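PDB 2CVZ: 3-hydroxyisobutyrate dehydrogenase from Thermus thermophilus, which catalyses the NADP-dependent oxidation of 3-hydroxyisobutyrate, a step of valine catabolism, with the dinucleotide cofactor bound to its Rossmann-type domain. Local coordinates for residues Glu2-Gly13 and Val53-Leu63; Gly126-Glu136 and Ala147-Val158. One frame throughout, in Å; residues are numbered along the deposited sequence.

Interaction 1. Residues Glu2-Gly13 and Val53-Leu63. With NDP (NADPH dihydro-nicotinamide-adenine-dinucleotide phosphate), chain G.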
loop_
_atom_site.group_PDB
_atom_site.type_symbol
_atom_site.label_atom_id
_atom_site.label_comp_id
_atom_site.label_asym_id
_atom_site.label_seq_id
_atom_site.Cartn_x
_atom_site.Cartn_y
_atom_site.Cartn_z
ATOM N N GLU C 2 -31.838 -38.956 20.229
ATOM C CA GLU C 2 -30.764 -38.068 19.827
ATOM C C GLU C 2 -31.279 -36.749 19.247
ATOM O O GLU C 2 -32.086 -36.718 18.328
ATOM C CB GLU C 2 -29.978 -38.745 18.654
ATOM C CG GLU C 2 -29.274 -40.038 19.052
ATOM C CD GLU C 2 -28.097 -39.802 19.976
ATOM O OE1 GLU C 2 -27.162 -39.080 19.570
ATOM O OE2 GLU C 2 -28.103 -40.336 21.105
ATOM N N LYS C 3 -30.762 -35.669 19.861
ATOM C CA LYS C 3 -31.170 -34.364 19.379
ATOM C C LYS C 3 -29.976 -33.419 19.060
ATOM O O LYS C 3 -28.844 -33.747 19.413
ATOM C CB LYS C 3 -31.997 -33.614 20.474
ATOM C CG LYS C 3 -33.316 -34.286 20.813
ATOM C CD LYS C 3 -34.159 -33.374 21.688
ATOM C CE LYS C 3 -35.516 -33.981 22.003
ATOM N NZ LYS C 3 -36.376 -33.009 22.736
ATOM N N VAL C 4 -30.228 -32.305 18.384
ATOM C CA VAL C 4 -29.173 -31.360 18.069
ATOM C C VAL C 4 -29.624 -30.038 18.670
ATOM O O VAL C 4 -30.798 -29.876 19.010
ATOM C CB VAL C 4 -28.964 -31.211 16.544
ATOM C CG1 VAL C 4 -28.557 -32.556 15.951
ATOM C CG2 VAL C 4 -30.234 -30.692 15.884
ATOM N N ALA C 5 -28.700 -29.101 18.830
ATOM C CA ALA C 5 -29.053 -27.814 19.407
ATOM C C ALA C 5 -28.261 -26.725 18.715
ATOM O O ALA C 5 -27.154 -26.970 18.243
ATOM C CB ALA C 5 -28.756 -27.812 20.903
ATOM N N PHE C 6 -28.831 -25.527 18.651
ATOM C CA PHE C 6 -28.149 -24.414 18.008
ATOM C C PHE C 6 -28.127 -23.201 18.930
ATOM O O PHE C 6 -29.142 -22.847 19.539
ATOM C CB PHE C 6 -28.852 -24.043 16.699
ATOM C CG PHE C 6 -27.964 -23.322 15.721
ATOM C CD1 PHE C 6 -27.360 -24.013 14.673
ATOM C CD2 PHE C 6 -27.711 -21.959 15.858
ATOM C CE1 PHE C 6 -26.513 -23.355 13.776
ATOM C CE2 PHE C 6 -26.867 -21.294 14.968
ATOM C CZ PHE C 6 -26.268 -21.993 13.925
ATOM N N ILE C 7 -26.962 -22.570 19.028
ATOM C CA ILE C 7 -26.790 -21.388 19.862
ATOM C C ILE C 7 -26.400 -20.201 18.991
ATOM O O ILE C 7 -25.434 -20.278 18.232
ATOM C CB ILE C 7 -25.681 -21.603 20.915
ATOM C CG1 ILE C 7 -26.084 -22.718 21.881
ATOM C CG2 ILE C 7 -25.411 -20.302 21.656
ATOM C CD1 ILE C 7 -24.982 -23.126 22.840
ATOM N N GLY C 8 -27.152 -19.110 19.102
ATOM C CA GLY C 8 -26.855 -17.926 18.316
ATOM C C GLY C 8 -27.694 -17.848 17.057
ATOM O O GLY C 8 -27.241 -18.213 15.971
ATOM N N LEU C 9 -28.923 -17.361 17.201
ATOM C CA LEU C 9 -29.834 -17.244 16.069
ATOM C C LEU C 9 -29.727 -15.877 15.402
ATOM O O LEU C 9 -30.679 -15.096 15.406
ATOM C CB LEU C 9 -31.272 -17.494 16.540
ATOM C CG LEU C 9 -31.468 -18.794 17.326
ATOM C CD1 LEU C 9 -32.908 -18.898 17.806
ATOM C CD2 LEU C 9 -31.112 -19.990 16.446
ATOM N N GLY C 10 -28.565 -15.595 14.820
ATOM C CA GLY C 10 -28.356 -14.319 14.160
ATOM C C GLY C 10 -28.676 -14.352 12.678
ATOM O O GLY C 10 -29.445 -15.199 12.221
ATOM N N ALA C 11 -28.087 -13.426 11.926
ATOM C CA ALA C 11 -28.312 -13.347 10.487
ATOM C C ALA C 11 -28.065 -14.713 9.861
ATOM O O ALA C 11 -28.811 -15.153 8.989
ATOM C CB ALA C 11 -27.379 -12.317 9.869
HETATM N N MSE C 12 -27.014 -15.376 10.324
HETATM C CA MSE C 12 -26.652 -16.694 9.820
HETATM C C MSE C 12 -27.286 -17.827 10.616
HETATM O O MSE C 12 -27.862 -18.750 10.040
HETATM C CB MSE C 12 -25.133 -16.867 9.845
HETATM C CG MSE C 12 -24.380 -15.942 8.918
HETATM SE SE MSE C 12 -24.847 -16.198 7.057
HETATM C CE MSE C 12 -24.050 -17.937 6.807
ATOM N N GLY C 13 -27.173 -17.752 11.939
ATOM C CA GLY C 13 -27.708 -18.792 12.799
ATOM C C GLY C 13 -29.192 -19.084 12.684
ATOM O O GLY C 13 -29.605 -20.243 12.711
ATOM N N VAL C 53 -29.243 -27.153 26.292
ATOM C CA VAL C 53 -28.464 -27.384 25.082
ATOM C C VAL C 53 -27.535 -28.590 25.243
ATOM O O VAL C 53 -27.248 -29.298 24.276
ATOM C CB VAL C 53 -27.634 -26.130 24.715
ATOM C CG1 VAL C 53 -26.701 -26.431 23.550
ATOM C CG2 VAL C 53 -28.572 -24.990 24.350
ATOM N N ALA C 54 -27.083 -28.831 26.470
ATOM C CA ALA C 54 -26.186 -29.950 26.757
ATOM C C ALA C 54 -26.863 -31.302 26.543
ATOM O O ALA C 54 -26.211 -32.346 26.587
ATOM C CB ALA C 54 -25.671 -29.847 28.188
ATOM N N GLU C 55 -28.172 -31.282 26.316
ATOM C CA GLU C 55 -28.924 -32.512 26.087
ATOM C C GLU C 55 -28.648 -33.065 24.692
ATOM O O GLU C 55 -28.885 -34.243 24.423
ATOM C CB GLU C 55 -30.427 -32.249 26.224
ATOM C CG GLU C 55 -30.927 -32.095 27.649
ATOM C CD GLU C 55 -32.407 -31.760 27.704
ATOM O OE1 GLU C 55 -33.176 -32.331 26.901
ATOM O OE2 GLU C 55 -32.803 -30.932 28.553
ATOM N N ALA C 56 -28.137 -32.208 23.814
ATOM C CA ALA C 56 -27.858 -32.585 22.431
ATOM C C ALA C 56 -26.605 -33.426 22.210
ATOM O O ALA C 56 -25.644 -33.359 22.978
ATOM C CB ALA C 56 -27.784 -31.323 21.564
ATOM N N ARG C 57 -26.639 -34.223 21.144
ATOM C CA ARG C 57 -25.517 -35.066 20.754
ATOM C C ARG C 57 -24.559 -34.162 19.985
ATOM O O ARG C 57 -23.342 -34.354 20.001
ATOM C CB ARG C 57 -25.998 -36.204 19.849
ATOM C CG ARG C 57 -24.884 -36.959 19.133
ATOM C CD ARG C 57 -24.027 -37.756 20.102
ATOM N NE ARG C 57 -24.763 -38.875 20.684
ATOM C CZ ARG C 57 -24.252 -39.740 21.553
ATOM N NH1 ARG C 57 -22.992 -39.621 21.950
ATOM N NH2 ARG C 57 -25.000 -40.734 22.017
ATOM N N VAL C 58 -25.127 -33.170 19.307
ATOM C CA VAL C 58 -24.342 -32.217 18.537
ATOM C C VAL C 58 -24.820 -30.802 18.833
ATOM O O VAL C 58 -25.994 -30.477 18.650
ATOM C CB VAL C 58 -24.461 -32.462 17.018
ATOM C CG1 VAL C 58 -23.534 -31.507 16.266
ATOM C CG2 VAL C 58 -24.119 -33.906 16.692
ATOM N N ILE C 59 -23.898 -29.970 19.300
ATOM C CA ILE C 59 -24.197 -28.583 19.621
ATOM C C ILE C 59 -23.574 -27.688 18.554
ATOM O O ILE C 59 -22.400 -27.847 18.219
ATOM C CB ILE C 59 -23.609 -28.193 20.996
ATOM C CG1 ILE C 59 -24.298 -28.996 22.102
ATOM C CG2 ILE C 59 -23.773 -26.699 21.234
ATOM C CD1 ILE C 59 -23.725 -28.758 23.480
ATOM N N PHE C 60 -24.364 -26.761 18.018
ATOM C CA PHE C 60 -23.881 -25.825 17.004
ATOM C C PHE C 60 -23.847 -24.411 17.564
ATOM O O PHE C 60 -24.704 -24.033 18.361
ATOM C CB PHE C 60 -24.800 -25.780 15.782
ATOM C CG PHE C 60 -24.834 -27.042 14.977
ATOM C CD1 PHE C 60 -25.604 -28.124 15.388
ATOM C CD2 PHE C 60 -24.132 -27.132 13.780
ATOM C CE1 PHE C 60 -25.677 -29.281 14.613
ATOM C CE2 PHE C 60 -24.199 -28.285 12.996
ATOM C CZ PHE C 60 -24.973 -29.359 13.413
ATOM N N THR C 61 -22.867 -23.627 17.130
ATOM C CA THR C 61 -22.770 -22.240 17.550
ATOM C C THR C 61 -22.398 -21.377 16.357
ATOM O O THR C 61 -21.633 -21.791 15.492
ATOM C CB THR C 61 -21.700 -22.022 18.652
ATOM O OG1 THR C 61 -20.471 -22.651 18.269
ATOM C CG2 THR C 61 -22.177 -22.582 19.982
ATOM N N CYS C 62 -22.981 -20.188 16.292
ATOM C CA CYS C 62 -22.660 -19.248 15.231
ATOM C C CYS C 62 -22.763 -17.886 15.885
ATOM O O CYS C 62 -23.778 -17.194 15.773
ATOM C CB CYS C 62 -23.631 -19.352 14.059
ATOM S SG CYS C 62 -23.047 -18.397 12.646
ATOM N N LEU C 63 -21.693 -17.529 16.588
ATOM C CA LEU C 63 -21.607 -16.279 17.328
ATOM C C LEU C 63 -20.636 -15.309 16.654
ATOM O O LEU C 63 -19.947 -15.671 15.701
ATOM C CB LEU C 63 -21.163 -16.596 18.759
ATOM C CG LEU C 63 -22.078 -17.620 19.449
ATOM C CD1 LEU C 63 -21.433 -18.151 20.725
ATOM C CD2 LEU C 63 -23.418 -16.969 19.745
HETATM P PA NDP G . -25.288 -11.451 13.917
HETATM O O1A NDP G . -26.450 -11.396 13.071
HETATM O O2A NDP G . -24.620 -10.229 14.488
HETATM O O5B NDP G . -25.681 -12.475 15.133
HETATM C C5B NDP G . -24.743 -12.717 16.189
HETATM C C4B NDP G . -25.473 -13.705 17.088
HETATM O O4B NDP G . -24.582 -13.949 18.209
HETATM C C3B NDP G . -26.793 -13.281 17.647
HETATM O O3B NDP G . -27.666 -14.438 17.729
HETATM C C2B NDP G . -26.489 -12.787 19.008
HETATM O O2B NDP G . -27.552 -12.717 19.962
HETATM C C1B NDP G . -25.337 -13.669 19.377
HETATM N N9A NDP G . -24.471 -13.067 20.427
HETATM C C8A NDP G . -23.696 -11.885 20.362
HETATM N N7A NDP G . -23.056 -11.679 21.497
HETATM C C5A NDP G . -23.395 -12.713 22.326
HETATM C C6A NDP G . -23.051 -13.068 23.650
HETATM N N6A NDP G . -22.218 -12.302 24.357
HETATM N N1A NDP G . -23.576 -14.193 24.196
HETATM C C2A NDP G . -24.421 -14.966 23.475
HETATM N N3A NDP G . -24.808 -14.721 22.219
HETATM C C4A NDP G . -24.254 -13.566 21.693
HETATM O O3 NDP G . -24.149 -12.294 13.233
HETATM P PN NDP G . -23.953 -13.098 11.866
HETATM O O1N NDP G . -24.098 -12.126 10.778
HETATM O O2N NDP G . -24.905 -14.252 11.997
HETATM O O5D NDP G . -22.476 -13.666 12.074
HETATM C C5D NDP G . -22.157 -14.658 13.103
HETATM C C4D NDP G . -20.816 -15.335 12.683
HETATM O O4D NDP G . -20.972 -15.801 11.346
HETATM C C3D NDP G . -19.658 -14.334 12.630
HETATM O O3D NDP G . -18.470 -14.969 13.124
HETATM C C2D NDP G . -19.578 -13.928 11.182
HETATM O O2D NDP G . -18.302 -13.376 10.910
HETATM C C1D NDP G . -19.881 -15.347 10.540
HETATM N N1N NDP G . -20.361 -15.305 9.124
HETATM C C2N NDP G . -21.303 -14.302 8.761
HETATM C C3N NDP G . -21.752 -14.313 7.377
HETATM C C7N NDP G . -22.730 -13.322 6.915
HETATM O O7N NDP G . -22.919 -13.059 5.710
HETATM N N7N NDP G . -23.490 -12.655 7.804
HETATM C C4N NDP G . -21.241 -15.285 6.507
HETATM C C5N NDP G . -20.337 -16.236 6.884
HETATM C C6N NDP G . -19.896 -16.249 8.192
HETATM P P2B NDP G . -28.608 -11.578 20.009
HETATM O O1X NDP G . -29.033 -11.589 21.423
HETATM O O2X NDP G . -29.702 -11.908 19.055
HETATM O O3X NDP G . -27.950 -10.251 19.636
HETATM O O HOH W 1 -29.441 -36.226 22.230
HETATM O O HOH W 2 -25.761 -16.053 13.782
#
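Glu2 and Arg57 close the outer end of a buried pair of parallel strands with a side-on salt bridge. Arg57 NE meets the syn lone pair of Glu2 OE1 at 2.7 Å, NH2 reaches OE2, and carboxylate and guanidinium lie nearly coplanar, 27° apart. An alanine in place of Arg57 would probably leave the Glu2 carboxylate without its mate and free to turn. Inward, Ala5 N bonds Val58 O and Ile7 N bonds Phe60 O. Both faces are mostly apolar: with CG anti to its N (chi1 -157°), Phe6 brings CD1 to 3.3 Å from Phe60 CB, the side chains crossing at about a right angle. On the other face small Ala5 lets Val53 CG1 approach its CB to 3.6 Å. A CB on Gly8 would hit Cys62 O and Leu63 CD2 and jam, at its backbone angles, against the preceding carbonyl. The turn of Gly8, Gly10 and Gly13, consistent with a Rossmann-type GxGxxG motif, brings Ala11 N to NADPH O1A at 2.8 Å (174°) and Met12 N to O2N at 2.9 Å. The pyrophosphate's charge thus meets neutral backbone amides, and a water accepting from Gly13 N lies within bonding distance of O2N and Cys62 O.

Interaction 2. Residues Gly126-Glu136 and Ala147-Val158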
loop_
_atom_site.group_PDB
_atom_site.type_symbol
_atom_site.label_atom_id
_atom_site.label_comp_id
_atom_site.label_asym_id
_atom_site.label_seq_id
_atom_site.Cartn_x
_atom_site.Cartn_y
_atom_site.Cartn_z
ATOM N N GLY C 126 -29.767 -23.198 2.244
ATOM C CA GLY C 126 -29.184 -24.417 2.785
ATOM C C GLY C 126 -28.098 -24.951 1.864
ATOM O O GLY C 126 -27.905 -26.162 1.740
ATOM N N THR C 127 -27.374 -24.038 1.227
ATOM C CA THR C 127 -26.312 -24.410 0.298
ATOM C C THR C 127 -24.952 -23.877 0.734
ATOM O O THR C 127 -24.056 -23.688 -0.091
ATOM C CB THR C 127 -26.613 -23.860 -1.102
ATOM O OG1 THR C 127 -26.774 -22.437 -1.023
ATOM C CG2 THR C 127 -27.890 -24.482 -1.656
ATOM N N LEU C 128 -24.796 -23.636 2.031
ATOM C CA LEU C 128 -23.540 -23.112 2.549
ATOM C C LEU C 128 -22.358 -24.045 2.323
ATOM O O LEU C 128 -22.508 -25.271 2.276
ATOM C CB LEU C 128 -23.662 -22.831 4.049
ATOM C CG LEU C 128 -24.616 -21.716 4.477
ATOM C CD1 LEU C 128 -24.719 -21.708 5.994
ATOM C CD2 LEU C 128 -24.116 -20.371 3.958
ATOM N N THR C 129 -21.179 -23.447 2.176
ATOM C CA THR C 129 -19.946 -24.204 2.010
ATOM C C THR C 129 -19.340 -24.243 3.407
ATOM O O THR C 129 -19.279 -23.222 4.089
ATOM C CB THR C 129 -18.967 -23.495 1.053
ATOM O OG1 THR C 129 -19.492 -23.532 -0.280
ATOM C CG2 THR C 129 -17.608 -24.177 1.071
ATOM N N VAL C 130 -18.907 -25.422 3.838
ATOM C CA VAL C 130 -18.330 -25.567 5.166
ATOM C C VAL C 130 -16.894 -26.069 5.103
ATOM O O VAL C 130 -16.588 -26.997 4.362
ATOM C CB VAL C 130 -19.150 -26.565 6.025
ATOM C CG1 VAL C 130 -18.534 -26.688 7.418
ATOM C CG2 VAL C 130 -20.596 -26.102 6.129
HETATM N N MSE C 131 -16.021 -25.443 5.886
HETATM C CA MSE C 131 -14.619 -25.842 5.954
HETATM C C MSE C 131 -14.381 -26.370 7.364
HETATM O O MSE C 131 -14.327 -25.600 8.327
HETATM C CB MSE C 131 -13.704 -24.648 5.638
HETATM C CG MSE C 131 -14.083 -23.341 6.323
HETATM SE SE MSE C 131 -14.092 -21.818 5.105
HETATM C CE MSE C 131 -15.869 -22.047 4.379
ATOM N N LEU C 132 -14.260 -27.691 7.481
ATOM C CA LEU C 132 -14.068 -28.346 8.774
ATOM C C LEU C 132 -12.628 -28.509 9.218
ATOM O O LEU C 132 -11.746 -28.815 8.419
ATOM C CB LEU C 132 -14.710 -29.740 8.781
ATOM C CG LEU C 132 -16.225 -29.930 8.717
ATOM C CD1 LEU C 132 -16.888 -29.270 9.917
ATOM C CD2 LEU C 132 -16.746 -29.354 7.423
ATOM N N GLY C 133 -12.420 -28.316 10.515
ATOM C CA GLY C 133 -11.111 -28.476 11.113
ATOM C C GLY C 133 -11.283 -29.389 12.314
ATOM O O GLY C 133 -12.092 -29.105 13.200
ATOM N N GLY C 134 -10.545 -30.494 12.340
ATOM C CA GLY C 134 -10.653 -31.419 13.453
ATOM C C GLY C 134 -10.333 -32.851 13.061
ATOM O O GLY C 134 -9.886 -33.092 11.942
ATOM N N PRO C 135 -10.548 -33.823 13.965
ATOM C CA PRO C 135 -10.281 -35.247 13.716
ATOM C C PRO C 135 -11.142 -35.838 12.601
ATOM O O PRO C 135 -12.327 -35.521 12.479
ATOM C CB PRO C 135 -10.576 -35.899 15.069
ATOM C CG PRO C 135 -10.301 -34.798 16.051
ATOM C CD PRO C 135 -10.928 -33.606 15.372
ATOM N N GLU C 136 -10.543 -36.711 11.798
ATOM C CA GLU C 136 -11.246 -37.353 10.691
ATOM C C GLU C 136 -12.481 -38.113 11.169
ATOM O O GLU C 136 -13.526 -38.096 10.516
ATOM C CB GLU C 136 -10.313 -38.326 9.969
ATOM C CG GLU C 136 -8.973 -37.732 9.584
ATOM C CD GLU C 136 -8.123 -38.700 8.792
ATOM O OE1 GLU C 136 -7.898 -39.829 9.280
ATOM O OE2 GLU C 136 -7.680 -38.332 7.682
ATOM N N ALA C 147 -27.234 -30.015 7.745
ATOM C CA ALA C 147 -28.405 -29.809 6.896
ATOM C C ALA C 147 -28.461 -28.475 6.159
ATOM O O ALA C 147 -29.229 -28.324 5.208
ATOM C CB ALA C 147 -29.679 -29.991 7.729
ATOM N N TYR C 148 -27.658 -27.511 6.593
ATOM C CA TYR C 148 -27.636 -26.191 5.966
ATOM C C TYR C 148 -26.530 -26.039 4.927
ATOM O O TYR C 148 -26.371 -24.967 4.338
ATOM C CB TYR C 148 -27.457 -25.117 7.042
ATOM C CG TYR C 148 -26.318 -25.408 8.002
ATOM C CD1 TYR C 148 -24.989 -25.378 7.575
ATOM C CD2 TYR C 148 -26.574 -25.739 9.333
ATOM C CE1 TYR C 148 -23.939 -25.676 8.454
ATOM C CE2 TYR C 148 -25.536 -26.038 10.218
ATOM C CZ TYR C 148 -24.221 -26.005 9.772
ATOM O OH TYR C 148 -23.195 -26.302 10.645
ATOM N N ALA C 149 -25.784 -27.114 4.690
ATOM C CA ALA C 149 -24.662 -27.067 3.758
ATOM C C ALA C 149 -24.760 -27.940 2.514
ATOM O O ALA C 149 -25.547 -28.886 2.447
ATOM C CB ALA C 149 -23.375 -27.412 4.503
ATOM N N LYS C 150 -23.939 -27.593 1.528
ATOM C CA LYS C 150 -23.854 -28.336 0.281
ATOM C C LYS C 150 -22.419 -28.853 0.208
ATOM O O LYS C 150 -22.161 -30.027 0.471
ATOM C CB LYS C 150 -24.161 -27.427 -0.913
ATOM C CG LYS C 150 -24.178 -28.154 -2.253
ATOM C CD LYS C 150 -24.684 -27.250 -3.366
ATOM C CE LYS C 150 -24.735 -27.983 -4.701
ATOM N NZ LYS C 150 -25.298 -27.123 -5.782
ATOM N N LYS C 151 -21.488 -27.964 -0.126
ATOM C CA LYS C 151 -20.074 -28.316 -0.214
ATOM C C LYS C 151 -19.443 -28.351 1.177
ATOM O O LYS C 151 -19.426 -27.348 1.886
ATOM C CB LYS C 151 -19.333 -27.301 -1.089
ATOM C CG LYS C 151 -17.814 -27.372 -0.985
ATOM C CD LYS C 151 -17.241 -28.618 -1.642
ATOM C CE LYS C 151 -17.305 -28.525 -3.160
ATOM N NZ LYS C 151 -16.705 -29.723 -3.813
ATOM N N VAL C 152 -18.919 -29.511 1.558
ATOM C CA VAL C 152 -18.287 -29.682 2.862
ATOM C C VAL C 152 -16.876 -30.237 2.685
ATOM O O VAL C 152 -16.698 -31.343 2.173
ATOM C CB VAL C 152 -19.114 -30.644 3.741
ATOM C CG1 VAL C 152 -18.462 -30.807 5.099
ATOM C CG2 VAL C 152 -20.532 -30.112 3.890
ATOM N N VAL C 153 -15.874 -29.471 3.115
ATOM C CA VAL C 153 -14.479 -29.885 2.976
ATOM C C VAL C 153 -13.700 -29.934 4.292
ATOM O O VAL C 153 -13.742 -28.994 5.089
ATOM C CB VAL C 153 -13.725 -28.939 2.005
ATOM C CG1 VAL C 153 -12.304 -29.436 1.773
ATOM C CG2 VAL C 153 -14.479 -28.836 0.695
ATOM N N HIS C 154 -12.995 -31.040 4.510
ATOM C CA HIS C 154 -12.173 -31.212 5.705
ATOM C C HIS C 154 -10.814 -30.642 5.324
ATOM O O HIS C 154 -10.098 -31.232 4.510
ATOM C CB HIS C 154 -12.025 -32.696 6.049
ATOM C CG HIS C 154 -11.267 -32.950 7.315
ATOM N ND1 HIS C 154 -10.790 -34.196 7.660
ATOM C CD2 HIS C 154 -10.920 -32.121 8.329
ATOM C CE1 HIS C 154 -10.183 -34.123 8.832
ATOM N NE2 HIS C 154 -10.248 -32.875 9.259
ATOM N N VAL C 155 -10.453 -29.504 5.911
ATOM C CA VAL C 155 -9.191 -28.859 5.575
ATOM C C VAL C 155 -8.016 -29.102 6.511
ATOM O O VAL C 155 -6.909 -28.645 6.235
ATOM C CB VAL C 155 -9.386 -27.338 5.414
ATOM C CG1 VAL C 155 -10.359 -27.072 4.279
ATOM C CG2 VAL C 155 -9.902 -26.728 6.711
ATOM N N GLY C 156 -8.243 -29.817 7.609
ATOM C CA GLY C 156 -7.151 -30.088 8.529
ATOM C C GLY C 156 -7.575 -30.221 9.978
ATOM O O GLY C 156 -8.758 -30.402 10.263
ATOM N N PRO C 157 -6.624 -30.149 10.922
ATOM C CA PRO C 157 -6.918 -30.260 12.355
ATOM C C PRO C 157 -7.647 -29.018 12.865
ATOM O O PRO C 157 -7.877 -28.074 12.106
ATOM C CB PRO C 157 -5.532 -30.414 12.974
ATOM C CG PRO C 157 -4.678 -29.578 12.065
ATOM C CD PRO C 157 -5.175 -29.994 10.697
ATOM N N VAL C 158 -8.010 -29.023 14.145
ATOM C CA VAL C 158 -8.708 -27.887 14.744
ATOM C C VAL C 158 -7.968 -26.588 14.445
ATOM O O VAL C 158 -6.753 -26.499 14.633
ATOM C CB VAL C 158 -8.829 -28.049 16.276
ATOM C CG1 VAL C 158 -9.409 -26.778 16.899
ATOM C CG2 VAL C 158 -9.711 -29.245 16.601
HETATM O O HOH W 3 -29.466 -28.157 2.319
HETATM O O HOH W 4 -21.678 -25.105 -0.997
#
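Leu132 and Val152 press together most closely, leucine CD2 3.2 Å from valine CG1, closer than two methyl carbons normally come. On the same face Val130 CG2 sits 3.5 Å from Ala149 CB, where a methyl suffices, and meets the edge of the Tyr148 ring at CE1. Parallel-strand hydrogen bonds join the backbones, such as Val153 N to Val130 O at 2.9 Å, and a beta bulge shifts the register between Leu128 and Val130. At the far end His154 CG, anti to the backbone N (chi1 -176°), carries the ring back to the other segment; NE2 bonds Gly134 O at 2.7 Å, bent to 136° and tilted from the ring plane. Glu136 CG makes a van der Waals contact at the ring's edge, 3.9 Å from CE1. At the backbone angles of Gly134 a CB would jam against the preceding carbonyl O, so glycine fits the turn into the next helix.

The opposite end is wetter and looser. Gly126, with positive phi, ends a helix in a Schellman motif, and a water lies within bonding distance of its O and Ala147 O; a second water joins Thr127 O, Thr129 OG1 and Lys151 N, and Thr129 OG1 also bonds Ala202 O of the second subunit. Lys150 lays only its CB near Thr127 O, at 3.8 Å; its extended chain leads away, as befits an exposed lysine.

The strands belong to a beta-alpha-beta unit with helix 136-142. Strand 110-117 flanks 128-133, helix 13-23 packs on Leu128 and Tyr148, helix 160-188 covers Val155, and Lys151 NZ salt-bridges Glu198 of the second subunit.

Overall arrangement
Interactions 1 and 2 lie in one mixed eight-stranded sheet, their centres about 16 Å apart, and along the chain interaction 1 closes before interaction 2 opens. Strands 4-7 and 58-61 are neighbours in its middle; strands 85-88 and 110-117 separate them from 128-133 and 149-156, the latter outermost within the chain. The two contacts nevertheless touch: Phe60 CE2 packs 3.2 Å from Tyr148 OH, and Met12 CE lies 3.7 Å from Leu128 CD2. Helix 13-23 bridges them, packing on Phe6 and Phe60 as well as on Tyr148. Within this arrangement interaction 1 supplies part of the cofactor site, whereas interaction 2 carries the sheet outward to the second subunit.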